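Non-structural protein 3 (Porcine deltacoronavirus, PDB 6LN0) is a multidomain coronavirus replicase protein that probably binds ADP-ribose through its macro domain and cleaves the viral polyprotein through its papain-like protease domain. Local coordinates at residues F26-A37 with L81-P91; P131-R139 with H158-N166. All coordinates share one frame; numbering follows the deposited sequence.

Both interactions belong to the macro-domain end of the chain, with centres about 21 Å apart and nearest atoms about 7 Å apart, so they do not touch. Interaction 1 pairs two neighbouring parallel strands inside the mixed sheet; it is partly buried, carries a ladder of backbone hydrogen bonds and covers 933 Å² in all. Interaction 2 lies nearer the surface, where helices 131-141 and 158-165 meet mainly through apolar side chains in a 550 Å² contact without a clear hydrogen bond between them. The two share no strand or helix: the helices of interaction 2 lean on strand 10-17, which is at the sheet's edge, away from the pair of interaction 1.

Interaction 1: residues F26-A37 with L81-P91; sequences FDNSVLVNPANA and LGVACILHVVP
Ser29 to Pro34 and Val83 to Val89 pair as parallel strands of the six-stranded macro-domain sheet, their segment axes 4.5 Å apart and 29° from alignment. From Leu31 onward the ladder is regular: Leu31, Asn33 and Ala35 give their amides to the carbonyls of Cys85, Leu87 and Val89, and Leu31 and Asn33 take amides from Leu87 and Val89. The shortest rung is Asn33 N to Leu87 O, 2.7 Å. At the opening end a beta bulge shifts the register by one residue. Ala84 takes up helix-like backbone angles there, and Ser29 O accepts both Ala84 N at 2.8 Å and, weakly, Cys85 N at 3.4 Å.

Side chains follow the ladder on both faces. Val83 serves two neighbours with its two methyls: CG1, anti to the backbone N (chi1 180°), lies 3.7 Å from Leu31 CB, whereas CG2 sits over one face of the Phe26 ring, 3.6 Å from its centroid and 11° off the normal, a CH-pi contact. On the opposite face, Val32 CG1 meets Val89 CG2 at 3.8 Å, and Val30 CG1 rests on Leu87 CB.

Further out, strand 117-120 flanks Val30 and Val32, while antiparallel strand 71-74 borders the Val83-Val89 strand. Helix 44-53 packs on Leu31 and Asn33 through Ile49. By comparison with other macro domains, the loop from Ala35 that leaves the strand probably helps to line the ADP-ribose cleft. Hydrogen bonds at both ring nitrogens, NE2 with Tyr57 OH and ND1 with Leu71 O, fix the rotation of His88. Asn33 is held through ND2 by Asn41, and its CG lies obliquely against the imidazole, 4.0 Å from His88 CD2.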
# COMPACT_ATOMS: atom_id res chain seq x y z
N PHE A 26 -39.98 -12.99 5.57
CA PHE A 26 -40.53 -11.68 5.92
C PHE A 26 -40.43 -11.42 7.42
O PHE A 26 -40.11 -12.30 8.23
CB PHE A 26 -41.98 -11.56 5.46
CG PHE A 26 -42.13 -11.45 3.97
CD1 PHE A 26 -41.82 -10.28 3.31
CD2 PHE A 26 -42.61 -12.52 3.23
CE1 PHE A 26 -41.97 -10.17 1.93
CE2 PHE A 26 -42.76 -12.42 1.86
CZ PHE A 26 -42.44 -11.25 1.20
N ASP A 27 -40.72 -10.17 7.80
CA ASP A 27 -40.61 -9.68 9.18
C ASP A 27 -41.25 -8.29 9.31
O ASP A 27 -40.54 -7.28 9.44
CB ASP A 27 -39.13 -9.64 9.60
CG ASP A 27 -38.94 -9.12 11.03
OD1 ASP A 27 -39.95 -8.99 11.76
OD2 ASP A 27 -37.78 -8.84 11.41
N ASN A 28 -42.58 -8.25 9.30
CA ASN A 28 -43.35 -6.99 9.28
C ASN A 28 -42.82 -6.05 8.20
O ASN A 28 -42.65 -4.85 8.42
CB ASN A 28 -43.36 -6.33 10.65
CG ASN A 28 -44.00 -7.20 11.71
OD1 ASN A 28 -43.36 -7.60 12.68
ND2 ASN A 28 -45.27 -7.53 11.50
N SER A 29 -42.60 -6.61 7.03
CA SER A 29 -41.81 -5.97 6.00
C SER A 29 -42.65 -5.01 5.18
O SER A 29 -43.87 -5.12 5.10
CB SER A 29 -41.19 -7.02 5.08
OG SER A 29 -40.55 -8.05 5.83
N VAL A 30 -41.97 -4.04 4.58
CA VAL A 30 -42.55 -3.23 3.53
C VAL A 30 -42.20 -3.90 2.22
O VAL A 30 -41.03 -3.96 1.83
CB VAL A 30 -42.04 -1.79 3.57
CG1 VAL A 30 -42.51 -1.03 2.32
CG2 VAL A 30 -42.52 -1.12 4.83
N LEU A 31 -43.21 -4.44 1.55
CA LEU A 31 -43.01 -5.09 0.26
C LEU A 31 -43.24 -4.05 -0.82
O LEU A 31 -44.34 -3.49 -0.90
CB LEU A 31 -43.97 -6.27 0.11
CG LEU A 31 -43.96 -7.01 -1.21
CD1 LEU A 31 -42.65 -7.77 -1.37
CD2 LEU A 31 -45.15 -7.96 -1.26
N VAL A 32 -42.22 -3.79 -1.63
CA VAL A 32 -42.33 -2.81 -2.70
C VAL A 32 -42.92 -3.47 -3.94
O VAL A 32 -42.52 -4.56 -4.34
CB VAL A 32 -40.97 -2.16 -3.03
CG1 VAL A 32 -41.18 -1.11 -4.08
CG2 VAL A 32 -40.33 -1.54 -1.80
N ASN A 33 -43.85 -2.77 -4.58
CA ASN A 33 -44.56 -3.25 -5.77
C ASN A 33 -44.25 -2.32 -6.93
O ASN A 33 -44.72 -1.17 -6.95
CB ASN A 33 -46.07 -3.31 -5.52
CG ASN A 33 -46.86 -3.81 -6.73
OD1 ASN A 33 -46.80 -3.24 -7.83
ND2 ASN A 33 -47.63 -4.87 -6.51
N PRO A 34 -43.49 -2.76 -7.92
CA PRO A 34 -43.17 -1.89 -9.06
C PRO A 34 -44.31 -1.92 -10.07
O PRO A 34 -44.55 -2.92 -10.75
CB PRO A 34 -41.88 -2.52 -9.62
CG PRO A 34 -41.44 -3.54 -8.60
CD PRO A 34 -42.72 -4.01 -7.97
N ALA A 35 -45.03 -0.80 -10.16
CA ALA A 35 -46.38 -0.78 -10.67
C ALA A 35 -46.50 0.26 -11.77
O ALA A 35 -45.58 1.05 -12.02
CB ALA A 35 -47.38 -0.46 -9.55
N ASN A 36 -47.64 0.23 -12.45
CA ASN A 36 -48.01 1.30 -13.37
C ASN A 36 -49.02 2.20 -12.68
O ASN A 36 -49.59 1.84 -11.66
CB ASN A 36 -48.58 0.73 -14.67
CG ASN A 36 -49.84 -0.09 -14.44
OD1 ASN A 36 -50.91 0.46 -14.17
ND2 ASN A 36 -49.71 -1.41 -14.54
N ALA A 37 -49.22 3.39 -13.25
CA ALA A 37 -50.11 4.36 -12.62
C ALA A 37 -51.53 3.83 -12.42
O ALA A 37 -52.24 4.33 -11.54
CB ALA A 37 -50.17 5.65 -13.45
N LEU A 81 -48.01 -13.81 5.83
CA LEU A 81 -46.63 -14.15 5.52
C LEU A 81 -45.61 -13.28 6.24
O LEU A 81 -44.43 -13.63 6.25
CB LEU A 81 -46.41 -14.08 4.01
CG LEU A 81 -47.17 -15.20 3.28
CD1 LEU A 81 -47.91 -14.67 2.05
CD2 LEU A 81 -46.25 -16.36 2.91
N GLY A 82 -46.04 -12.18 6.86
CA GLY A 82 -45.14 -11.24 7.51
C GLY A 82 -45.00 -9.90 6.81
O GLY A 82 -44.11 -9.12 7.17
N VAL A 83 -45.85 -9.61 5.83
CA VAL A 83 -45.82 -8.36 5.08
C VAL A 83 -46.72 -7.36 5.80
O VAL A 83 -47.94 -7.53 5.84
CB VAL A 83 -46.26 -8.56 3.63
CG1 VAL A 83 -46.23 -7.25 2.88
CG2 VAL A 83 -45.37 -9.57 2.95
N ALA A 84 -46.11 -6.31 6.38
CA ALA A 84 -46.89 -5.32 7.10
C ALA A 84 -47.68 -4.44 6.14
O ALA A 84 -48.81 -4.05 6.45
CB ALA A 84 -45.99 -4.45 7.97
N CYS A 85 -47.10 -4.12 4.99
CA CYS A 85 -47.80 -3.28 4.02
C CYS A 85 -47.10 -3.38 2.67
O CYS A 85 -46.02 -3.97 2.55
CB CYS A 85 -47.87 -1.84 4.50
SG CYS A 85 -46.23 -1.13 4.74
N ILE A 86 -47.73 -2.78 1.66
CA ILE A 86 -47.28 -2.81 0.28
C ILE A 86 -47.12 -1.38 -0.20
O ILE A 86 -48.03 -0.57 -0.06
CB ILE A 86 -48.28 -3.58 -0.62
CG1 ILE A 86 -48.26 -5.06 -0.27
CG2 ILE A 86 -47.97 -3.38 -2.11
CD1 ILE A 86 -49.49 -5.82 -0.73
N LEU A 87 -45.97 -1.08 -0.78
CA LEU A 87 -45.66 0.26 -1.26
C LEU A 87 -45.58 0.22 -2.77
O LEU A 87 -44.91 -0.66 -3.33
CB LEU A 87 -44.35 0.75 -0.62
CG LEU A 87 -43.74 2.10 -0.97
CD1 LEU A 87 -44.75 3.20 -0.85
CD2 LEU A 87 -42.51 2.37 -0.07
N HIS A 88 -46.25 1.14 -3.44
CA HIS A 88 -46.36 1.15 -4.89
C HIS A 88 -45.59 2.33 -5.44
O HIS A 88 -45.82 3.46 -5.02
CB HIS A 88 -47.82 1.25 -5.37
CG HIS A 88 -48.71 0.18 -4.84
ND1 HIS A 88 -49.14 0.16 -3.53
CD2 HIS A 88 -49.24 -0.91 -5.43
CE1 HIS A 88 -49.91 -0.90 -3.34
NE2 HIS A 88 -49.98 -1.57 -4.48
N VAL A 89 -44.71 2.06 -6.41
CA VAL A 89 -43.98 3.11 -7.10
C VAL A 89 -43.88 2.78 -8.58
O VAL A 89 -43.79 1.61 -8.98
CB VAL A 89 -42.58 3.29 -6.50
CG1 VAL A 89 -42.72 4.01 -5.18
CG2 VAL A 89 -41.93 1.93 -6.31
N VAL A 90 -43.87 3.83 -9.40
CA VAL A 90 -43.87 3.70 -10.86
C VAL A 90 -42.44 3.84 -11.38
O VAL A 90 -41.92 4.97 -11.45
CB VAL A 90 -44.80 4.75 -11.49
CG1 VAL A 90 -44.89 4.54 -12.99
CG2 VAL A 90 -46.17 4.67 -10.85
N PRO A 91 -41.76 2.75 -11.72
CA PRO A 91 -40.42 2.87 -12.28
C PRO A 91 -40.46 3.69 -13.56
O PRO A 91 -41.48 3.73 -14.26
CB PRO A 91 -40.02 1.42 -12.56
CG PRO A 91 -40.93 0.58 -11.72
CD PRO A 91 -42.21 1.34 -11.63

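Interaction 2: residues P131-R139 with H158-N166; sequences PVHSLDAFR and HLQVWDALN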
# COMPACT_ATOMS: atom_id res chain seq x y z
N PRO A 131 -29.96 -3.37 -15.49
CA PRO A 131 -29.96 -3.71 -14.06
C PRO A 131 -28.74 -3.21 -13.32
O PRO A 131 -28.78 -3.09 -12.09
CB PRO A 131 -30.00 -5.25 -14.06
CG PRO A 131 -29.30 -5.61 -15.31
CD PRO A 131 -29.71 -4.56 -16.33
N VAL A 132 -27.64 -2.92 -14.02
CA VAL A 132 -26.49 -2.36 -13.31
C VAL A 132 -26.78 -0.92 -12.90
O VAL A 132 -26.31 -0.47 -11.85
CB VAL A 132 -25.21 -2.49 -14.16
CG1 VAL A 132 -25.19 -1.51 -15.30
CG2 VAL A 132 -23.97 -2.32 -13.27
N HIS A 133 -27.58 -0.19 -13.67
CA HIS A 133 -27.99 1.14 -13.25
C HIS A 133 -28.95 1.08 -12.07
O HIS A 133 -28.83 1.87 -11.12
CB HIS A 133 -28.63 1.90 -14.42
CG HIS A 133 -27.78 1.93 -15.65
ND1 HIS A 133 -28.18 2.57 -16.81
CD2 HIS A 133 -26.56 1.41 -15.90
CE1 HIS A 133 -27.24 2.42 -17.73
NE2 HIS A 133 -26.24 1.72 -17.20
N SER A 134 -29.92 0.15 -12.13
CA SER A 134 -30.83 -0.02 -11.01
C SER A 134 -30.09 -0.38 -9.73
O SER A 134 -30.32 0.23 -8.68
CB SER A 134 -31.89 -1.08 -11.32
OG SER A 134 -33.05 -0.46 -11.85
N LEU A 135 -29.23 -1.40 -9.79
CA LEU A 135 -28.48 -1.74 -8.59
C LEU A 135 -27.58 -0.59 -8.15
O LEU A 135 -27.31 -0.43 -6.95
CB LEU A 135 -27.66 -3.01 -8.83
CG LEU A 135 -28.45 -4.31 -8.64
CD1 LEU A 135 -27.51 -5.46 -8.44
CD2 LEU A 135 -29.42 -4.24 -7.47
N ASP A 136 -27.15 0.25 -9.10
CA ASP A 136 -26.30 1.39 -8.76
C ASP A 136 -27.12 2.55 -8.21
O ASP A 136 -26.73 3.18 -7.22
CB ASP A 136 -25.50 1.83 -9.99
CG ASP A 136 -24.53 2.98 -9.69
OD1 ASP A 136 -23.70 2.85 -8.75
OD2 ASP A 136 -24.62 4.01 -10.40
N ALA A 137 -28.26 2.85 -8.85
CA ALA A 137 -29.18 3.84 -8.29
C ALA A 137 -29.51 3.50 -6.85
O ALA A 137 -29.59 4.39 -5.99
CB ALA A 137 -30.45 3.93 -9.13
N PHE A 138 -29.65 2.21 -6.56
CA PHE A 138 -30.10 1.80 -5.23
C PHE A 138 -29.03 2.07 -4.18
O PHE A 138 -29.34 2.57 -3.09
CB PHE A 138 -30.49 0.33 -5.24
CG PHE A 138 -30.49 -0.30 -3.88
CD1 PHE A 138 -31.53 -0.06 -3.00
CD2 PHE A 138 -29.48 -1.16 -3.50
CE1 PHE A 138 -31.55 -0.65 -1.74
CE2 PHE A 138 -29.48 -1.76 -2.26
CZ PHE A 138 -30.52 -1.50 -1.37
N ARG A 139 -27.76 1.74 -4.47
CA ARG A 139 -26.72 2.03 -3.49
C ARG A 139 -26.52 3.53 -3.33
O ARG A 139 -26.25 4.00 -2.22
CB ARG A 139 -25.41 1.32 -3.86
CG ARG A 139 -25.13 1.25 -5.35
CD ARG A 139 -23.94 0.32 -5.66
NE ARG A 139 -22.90 0.40 -4.63
CZ ARG A 139 -21.89 1.26 -4.65
NH1 ARG A 139 -21.75 2.11 -5.67
NH2 ARG A 139 -21.01 1.25 -3.66
N HIS A 158 -27.38 -11.23 -11.57
CA HIS A 158 -27.40 -10.01 -10.79
C HIS A 158 -26.64 -10.15 -9.49
O HIS A 158 -26.27 -9.13 -8.90
CB HIS A 158 -28.84 -9.60 -10.54
CG HIS A 158 -29.56 -9.17 -11.79
ND1 HIS A 158 -30.92 -9.27 -11.93
CD2 HIS A 158 -29.09 -8.63 -12.94
CE1 HIS A 158 -31.27 -8.80 -13.12
NE2 HIS A 158 -30.18 -8.42 -13.75
N LEU A 159 -26.37 -11.37 -9.00
CA LEU A 159 -25.54 -11.45 -7.81
C LEU A 159 -24.11 -11.01 -8.11
O LEU A 159 -23.41 -10.51 -7.22
CB LEU A 159 -25.60 -12.85 -7.16
CG LEU A 159 -25.36 -12.78 -5.63
CD1 LEU A 159 -25.99 -13.96 -4.87
CD2 LEU A 159 -23.88 -12.64 -5.19
N GLN A 160 -23.68 -11.16 -9.37
CA GLN A 160 -22.37 -10.64 -9.77
C GLN A 160 -22.42 -9.13 -9.99
O GLN A 160 -21.56 -8.39 -9.48
CB GLN A 160 -21.86 -11.32 -11.04
CG GLN A 160 -21.29 -12.70 -10.81
CD GLN A 160 -22.03 -13.76 -11.59
OE1 GLN A 160 -22.23 -13.62 -12.80
NE2 GLN A 160 -22.44 -14.82 -10.91
N VAL A 161 -23.39 -8.66 -10.78
CA VAL A 161 -23.54 -7.23 -11.01
C VAL A 161 -23.56 -6.49 -9.68
O VAL A 161 -23.01 -5.39 -9.56
CB VAL A 161 -24.81 -6.95 -11.85
CG1 VAL A 161 -25.02 -5.47 -12.03
CG2 VAL A 161 -24.71 -7.65 -13.19
N TRP A 162 -24.15 -7.11 -8.66
CA TRP A 162 -24.16 -6.51 -7.33
C TRP A 162 -22.76 -6.54 -6.72
O TRP A 162 -22.26 -5.51 -6.26
CB TRP A 162 -25.16 -7.25 -6.43
CG TRP A 162 -25.24 -6.73 -5.01
CD1 TRP A 162 -25.04 -7.45 -3.87
CD2 TRP A 162 -25.57 -5.40 -4.60
NE1 TRP A 162 -25.20 -6.64 -2.76
CE2 TRP A 162 -25.53 -5.37 -3.19
CE3 TRP A 162 -25.87 -4.22 -5.28
CZ2 TRP A 162 -25.78 -4.21 -2.45
CZ3 TRP A 162 -26.13 -3.07 -4.55
CH2 TRP A 162 -26.08 -3.07 -3.16
N ASP A 163 -22.12 -7.70 -6.73
CA ASP A 163 -20.80 -7.85 -6.12
C ASP A 163 -19.78 -6.90 -6.76
O ASP A 163 -18.95 -6.32 -6.06
CB ASP A 163 -20.35 -9.30 -6.25
CG ASP A 163 -19.26 -9.65 -5.27
OD1 ASP A 163 -18.96 -8.81 -4.39
OD2 ASP A 163 -18.69 -10.76 -5.38
N ALA A 164 -19.84 -6.72 -8.08
CA ALA A 164 -18.90 -5.82 -8.76
C ALA A 164 -19.12 -4.37 -8.34
O ALA A 164 -18.15 -3.65 -8.05
CB ALA A 164 -19.04 -5.96 -10.27
N LEU A 165 -20.38 -3.93 -8.28
CA LEU A 165 -20.70 -2.55 -7.93
C LEU A 165 -20.27 -2.18 -6.52
O LEU A 165 -20.21 -0.98 -6.21
CB LEU A 165 -22.20 -2.32 -8.10
CG LEU A 165 -22.61 -1.90 -9.51
CD1 LEU A 165 -24.11 -2.02 -9.68
CD2 LEU A 165 -22.14 -0.49 -9.80
N ASN A 166 -19.97 -3.15 -5.66
CA ASN A 166 -19.48 -2.88 -4.31
C ASN A 166 -18.01 -3.27 -4.16
O ASN A 166 -17.55 -3.53 -3.04
CB ASN A 166 -20.35 -3.60 -3.29
CG ASN A 166 -21.83 -3.38 -3.54
OD1 ASN A 166 -22.57 -4.32 -3.81
ND2 ASN A 166 -22.25 -2.11 -3.49
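Leu135 and Leu165 interlock where helices 131-139 and 158-165 meet, the segment axes approaching to 9.7 Å with N-to-C directions 47° apart. The packing is knobs-into-holes in both directions. Leu135 fits among His158, Val161, Trp162 and Leu165, and its CD1 branch comes across Trp162 at about a right angle, 3.6 Å from CB. Leu165 in turn enters the hole of Val132, Leu135, Asp136 and Arg139, where its CD1 lies 3.6 Å from Val132 CG2. That same valine methyl reaches Val161 CG1 at 3.5 Å. Toward the start of the helices Pro131 CB abuts the imidazole of His158, 3.2 Å from NE2, while Thr153 hydrogen-bonds the other ring nitrogen.

Trp162 has CG anti to its backbone N (chi1 179°), which carries the indole beside Leu135 and on to Phe138. The tryptophan CH2 comes to the phenyl edge, 3.8 Å from Phe138 CE2, with the planes inclined at 48°. At the far end the Arg139 guanidinium lies flat over Leu165 O, CZ to O 3.2 Å; since the oxygen is above the plane, the N-H directions suit no hydrogen bond to it.

Beneath, Leu135, Phe138 and Trp162 all touch strand 10-17, so both helices form one layer against the sheet, as in the three-layer alpha/beta/alpha sandwich of macro domains.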